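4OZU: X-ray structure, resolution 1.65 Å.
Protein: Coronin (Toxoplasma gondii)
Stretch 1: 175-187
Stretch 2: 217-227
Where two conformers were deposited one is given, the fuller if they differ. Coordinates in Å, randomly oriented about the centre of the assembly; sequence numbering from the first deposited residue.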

# COMPACT_ATOMS: atom_id res chain seq x y z
N LEU A 175 1.93 0.22 16.86
CA LEU A 175 2.18 -0.21 15.49
C LEU A 175 2.53 0.96 14.57
O LEU A 175 2.00 2.06 14.73
CB LEU A 175 0.97 -0.96 14.95
CG LEU A 175 0.84 -2.36 15.55
CD1 LEU A 175 -0.61 -2.74 15.75
CD2 LEU A 175 1.56 -3.36 14.65
N LEU A 176 3.42 0.71 13.61
CA LEU A 176 3.87 1.73 12.67
C LEU A 176 3.59 1.31 11.23
O LEU A 176 3.51 2.15 10.33
CB LEU A 176 5.36 2.01 12.86
CG LEU A 176 5.78 2.70 14.16
CD1 LEU A 176 7.28 2.68 14.32
CD2 LEU A 176 5.26 4.12 14.19
N SER A 177 3.45 0.00 11.01
CA SER A 177 3.05 -0.50 9.71
C SER A 177 2.57 -1.94 9.84
O SER A 177 2.94 -2.65 10.77
CB SER A 177 4.20 -0.41 8.70
OG SER A 177 5.18 -1.40 8.94
N ALA A 178 1.72 -2.36 8.91
CA ALA A 178 1.21 -3.72 8.89
C ALA A 178 0.87 -4.07 7.45
O ALA A 178 0.15 -3.34 6.79
CB ALA A 178 -0.01 -3.87 9.79
N LYS A 179 1.44 -5.17 6.96
CA LYS A 179 1.28 -5.57 5.57
C LYS A 179 1.13 -7.08 5.45
O LYS A 179 1.71 -7.83 6.22
CB LYS A 179 2.49 -5.12 4.73
CG LYS A 179 2.66 -3.61 4.61
CD LYS A 179 1.68 -3.02 3.61
CE LYS A 179 1.77 -1.50 3.60
NZ LYS A 179 0.78 -0.89 2.68
N TRP A 180 0.33 -7.51 4.47
CA TRP A 180 0.11 -8.93 4.18
C TRP A 180 1.12 -9.51 3.19
O TRP A 180 1.48 -8.88 2.19
CB TRP A 180 -1.26 -9.15 3.57
CG TRP A 180 -2.44 -8.99 4.44
CD1 TRP A 180 -3.25 -7.90 4.54
CD2 TRP A 180 -2.99 -9.98 5.31
NE1 TRP A 180 -4.27 -8.15 5.43
CE2 TRP A 180 -4.13 -9.42 5.91
CE3 TRP A 180 -2.62 -11.29 5.63
CZ2 TRP A 180 -4.90 -10.14 6.83
CZ3 TRP A 180 -3.38 -11.98 6.53
CH2 TRP A 180 -4.51 -11.41 7.12
N SER A 181 1.53 -10.75 3.45
CA SER A 181 2.23 -11.56 2.45
C SER A 181 1.36 -11.75 1.21
O SER A 181 0.15 -11.86 1.31
CB SER A 181 2.58 -12.92 3.04
OG SER A 181 3.02 -13.82 2.03
N TRP A 182 1.99 -11.82 0.04
CA TRP A 182 1.25 -12.11 -1.18
C TRP A 182 0.69 -13.54 -1.19
O TRP A 182 -0.17 -13.87 -2.01
CB TRP A 182 2.13 -11.86 -2.39
CG TRP A 182 2.25 -10.41 -2.64
CD1 TRP A 182 3.26 -9.59 -2.23
CD2 TRP A 182 1.31 -9.58 -3.33
NE1 TRP A 182 3.01 -8.30 -2.62
CE2 TRP A 182 1.81 -8.26 -3.30
CE3 TRP A 182 0.09 -9.82 -3.96
CZ2 TRP A 182 1.15 -7.19 -3.89
CZ3 TRP A 182 -0.58 -8.75 -4.55
CH2 TRP A 182 -0.05 -7.46 -4.50
N LYS A 183 1.18 -14.37 -0.28
CA LYS A 183 0.63 -15.70 -0.08
C LYS A 183 -0.69 -15.64 0.69
O LYS A 183 -1.49 -16.57 0.65
CB LYS A 183 1.64 -16.56 0.67
CG LYS A 183 1.24 -18.01 0.88
CD LYS A 183 2.43 -18.83 1.37
CE LYS A 183 2.03 -20.25 1.73
NZ LYS A 183 3.20 -21.05 2.18
N GLY A 184 -0.89 -14.54 1.40
CA GLY A 184 -2.12 -14.31 2.15
C GLY A 184 -2.18 -14.99 3.50
O GLY A 184 -3.23 -14.97 4.16
N ASP A 185 -1.08 -15.59 3.95
CA ASP A 185 -1.12 -16.38 5.18
C ASP A 185 -0.56 -15.64 6.38
O ASP A 185 -1.01 -15.85 7.51
CB ASP A 185 -0.39 -17.71 4.98
CG ASP A 185 1.07 -17.55 4.60
OD1 ASP A 185 1.46 -16.47 4.10
OD2 ASP A 185 1.82 -18.54 4.79
N LEU A 186 0.41 -14.77 6.14
CA LEU A 186 1.13 -14.08 7.21
C LEU A 186 1.03 -12.57 7.06
O LEU A 186 0.89 -12.04 5.96
CB LEU A 186 2.60 -14.50 7.22
CG LEU A 186 2.87 -15.98 7.47
CD1 LEU A 186 4.36 -16.30 7.35
CD2 LEU A 186 2.34 -16.42 8.84
N LEU A 187 1.09 -11.90 8.21
CA LEU A 187 1.15 -10.45 8.27
C LEU A 187 2.49 -10.07 8.88
O LEU A 187 3.01 -10.79 9.74
CB LEU A 187 -0.00 -9.90 9.11
CG LEU A 187 -0.15 -8.38 9.14
CD1 LEU A 187 -1.27 -7.94 8.22
CD2 LEU A 187 -0.40 -7.94 10.56
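Stretch 2 (217-227) KACKCTWIDGL

How does stretch 2 run relative to stretch 1? Its strand, Lys220 to Trp223, lies beside the strand Leu175 to Trp180 in the same direction: the axes make an angle of 4° and approach to 6.1 Å. The CA of Lys220 is 5.5 Å from the CA of Ser177, and the CA of Thr222 is 5.6 Å from the CA of Lys179. Despite this parallel course, no hydrogen bond links one main chain directly to the other; side chains and water make the polar connections. Together the two stretches bury 708 Å².

What holds the beginning of stretch 2 in place? Lys217 stays clear, its side chain starting away from stretch 1, but Ala218 turns toward it and packs its CB 3.7 Å from Leu176 CD1. The chain continues extended through Cys219, whose O lies 3.7 Å from Leu176 CB. Lys220 starts sideways, with chi1 and chi2 both m, and its end comes nearer, so that NZ donates a hydrogen bond of 2.8 Å to Leu176 O. Next, Cys221 N donates to Ser177 OG at 3.1 Å, so a side chain of stretch 1 takes up an amide of the extended strand.

Where does the residue with the largest covered area fit? After Thr222, whose CA is 4.0 Å from Lys179 CG, Trp223 points toward stretch 1 and has 129 Å² covered by it. Its NE1 donates to Lys179 O at 3.0 Å, at the edge of the indole. Ser181 CB lies over a face, 3.6 Å from the centroid of the six-membered ring and only 11° off its normal, a CH-pi contact, while Leu186 CB packs 3.8 Å from Trp223 CZ2. Water 1 joins the backbones, donating to Trp180 O at 2.8 Å and accepting from Trp223 N at 3.2 Å. Water 2 likewise connects Trp182 NE1, at 2.9 Å, with Trp223 O, at 2.7 Å.

How does stretch 2 meet the turn beyond the strand? Ile224 points away, but the carboxylate of Asp225 reaches the type I turn from Ser181 to Gly184. Ser181 OG donates to Asp225 OD2 at a short 2.5 Å, and Trp182 N donates to Asp225 OD1 at 3.2 Å with a nearly straight angle of 168°. Gly226 follows with phi 69°, a value that favours glycine; its N is 3.8 Å from Trp182 CB, and an ideal CB here would sit a tight 3.5 Å from Trp182 CG. Leu227 then leaves the contact.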

# COMPACT_ATOMS: atom_id res chain seq x y z
N LYS A 217 13.76 6.55 15.06
CA LYS A 217 12.59 6.90 14.26
C LYS A 217 11.93 5.67 13.63
O LYS A 217 12.42 4.55 13.78
CB LYS A 217 12.97 7.92 13.18
CG LYS A 217 13.29 9.30 13.75
CD LYS A 217 13.32 10.37 12.67
CE LYS A 217 14.72 10.92 12.46
NZ LYS A 217 14.72 12.11 11.56
N ALA A 218 10.82 5.89 12.93
CA ALA A 218 9.90 4.82 12.58
C ALA A 218 10.39 3.89 11.48
O ALA A 218 10.83 4.34 10.41
CB ALA A 218 8.56 5.41 12.17
N CYS A 219 10.30 2.58 11.76
CA CYS A 219 10.54 1.54 10.77
C CYS A 219 9.24 1.22 10.03
O CYS A 219 8.16 1.33 10.60
CB CYS A 219 11.08 0.27 11.43
SG CYS A 219 12.56 0.53 12.41
N LYS A 220 9.36 0.84 8.75
CA LYS A 220 8.20 0.50 7.94
C LYS A 220 8.52 -0.78 7.20
O LYS A 220 9.68 -1.02 6.88
CB LYS A 220 7.86 1.62 6.96
CG LYS A 220 7.58 2.98 7.59
CD LYS A 220 6.17 3.06 8.15
CE LYS A 220 5.93 4.39 8.83
NZ LYS A 220 4.53 4.56 9.34
N CYS A 221 7.52 -1.60 6.92
CA CYS A 221 7.77 -2.84 6.20
C CYS A 221 6.78 -3.06 5.07
O CYS A 221 5.75 -2.41 4.97
CB CYS A 221 7.72 -4.04 7.15
SG CYS A 221 6.04 -4.55 7.67
N THR A 222 7.16 -3.98 4.19
CA THR A 222 6.25 -4.57 3.23
C THR A 222 6.81 -5.93 2.84
O THR A 222 8.00 -6.20 3.05
CB THR A 222 6.05 -3.68 2.00
OG1 THR A 222 4.90 -4.13 1.27
CG2 THR A 222 7.27 -3.70 1.11
N TRP A 223 5.98 -6.79 2.27
CA TRP A 223 6.44 -8.10 1.83
C TRP A 223 7.04 -8.00 0.44
O TRP A 223 6.61 -7.18 -0.37
CB TRP A 223 5.28 -9.10 1.84
CG TRP A 223 4.89 -9.50 3.21
CD1 TRP A 223 4.09 -8.80 4.06
CD2 TRP A 223 5.28 -10.69 3.89
NE1 TRP A 223 3.95 -9.49 5.24
CE2 TRP A 223 4.68 -10.65 5.17
CE3 TRP A 223 6.08 -11.79 3.56
CZ2 TRP A 223 4.84 -11.67 6.10
CZ3 TRP A 223 6.24 -12.80 4.50
CH2 TRP A 223 5.63 -12.73 5.75
N ILE A 224 8.04 -8.84 0.18
CA ILE A 224 8.65 -8.92 -1.13
C ILE A 224 8.72 -10.38 -1.57
O ILE A 224 9.77 -10.88 -1.97
CB ILE A 224 10.05 -8.24 -1.14
CG1 ILE A 224 10.93 -8.80 -0.01
CG2 ILE A 224 9.90 -6.73 -1.02
CD1 ILE A 224 12.35 -8.25 0.01
N ASP A 225 7.58 -11.07 -1.45
CA ASP A 225 7.39 -12.38 -2.06
C ASP A 225 6.62 -12.17 -3.37
O ASP A 225 6.98 -11.30 -4.16
CB ASP A 225 6.71 -13.37 -1.08
CG ASP A 225 5.40 -12.84 -0.46
OD1 ASP A 225 5.12 -11.62 -0.47
OD2 ASP A 225 4.65 -13.67 0.09
N GLY A 226 5.58 -12.95 -3.64
CA GLY A 226 4.89 -12.83 -4.91
C GLY A 226 5.74 -13.32 -6.08
O GLY A 226 6.71 -14.06 -5.90
N LEU A 227 5.35 -12.90 -7.28
CA LEU A 227 5.93 -13.45 -8.51
C LEU A 227 7.41 -13.15 -8.67
O LEU A 227 8.20 -14.02 -9.07
CB LEU A 227 5.19 -12.89 -9.73
CG LEU A 227 5.56 -13.55 -11.05
CD1 LEU A 227 5.06 -14.98 -11.08
CD2 LEU A 227 4.99 -12.75 -12.24
O HOH W 1 2.86 -6.59 1.45
O HOH W 2 4.18 -6.19 -1.00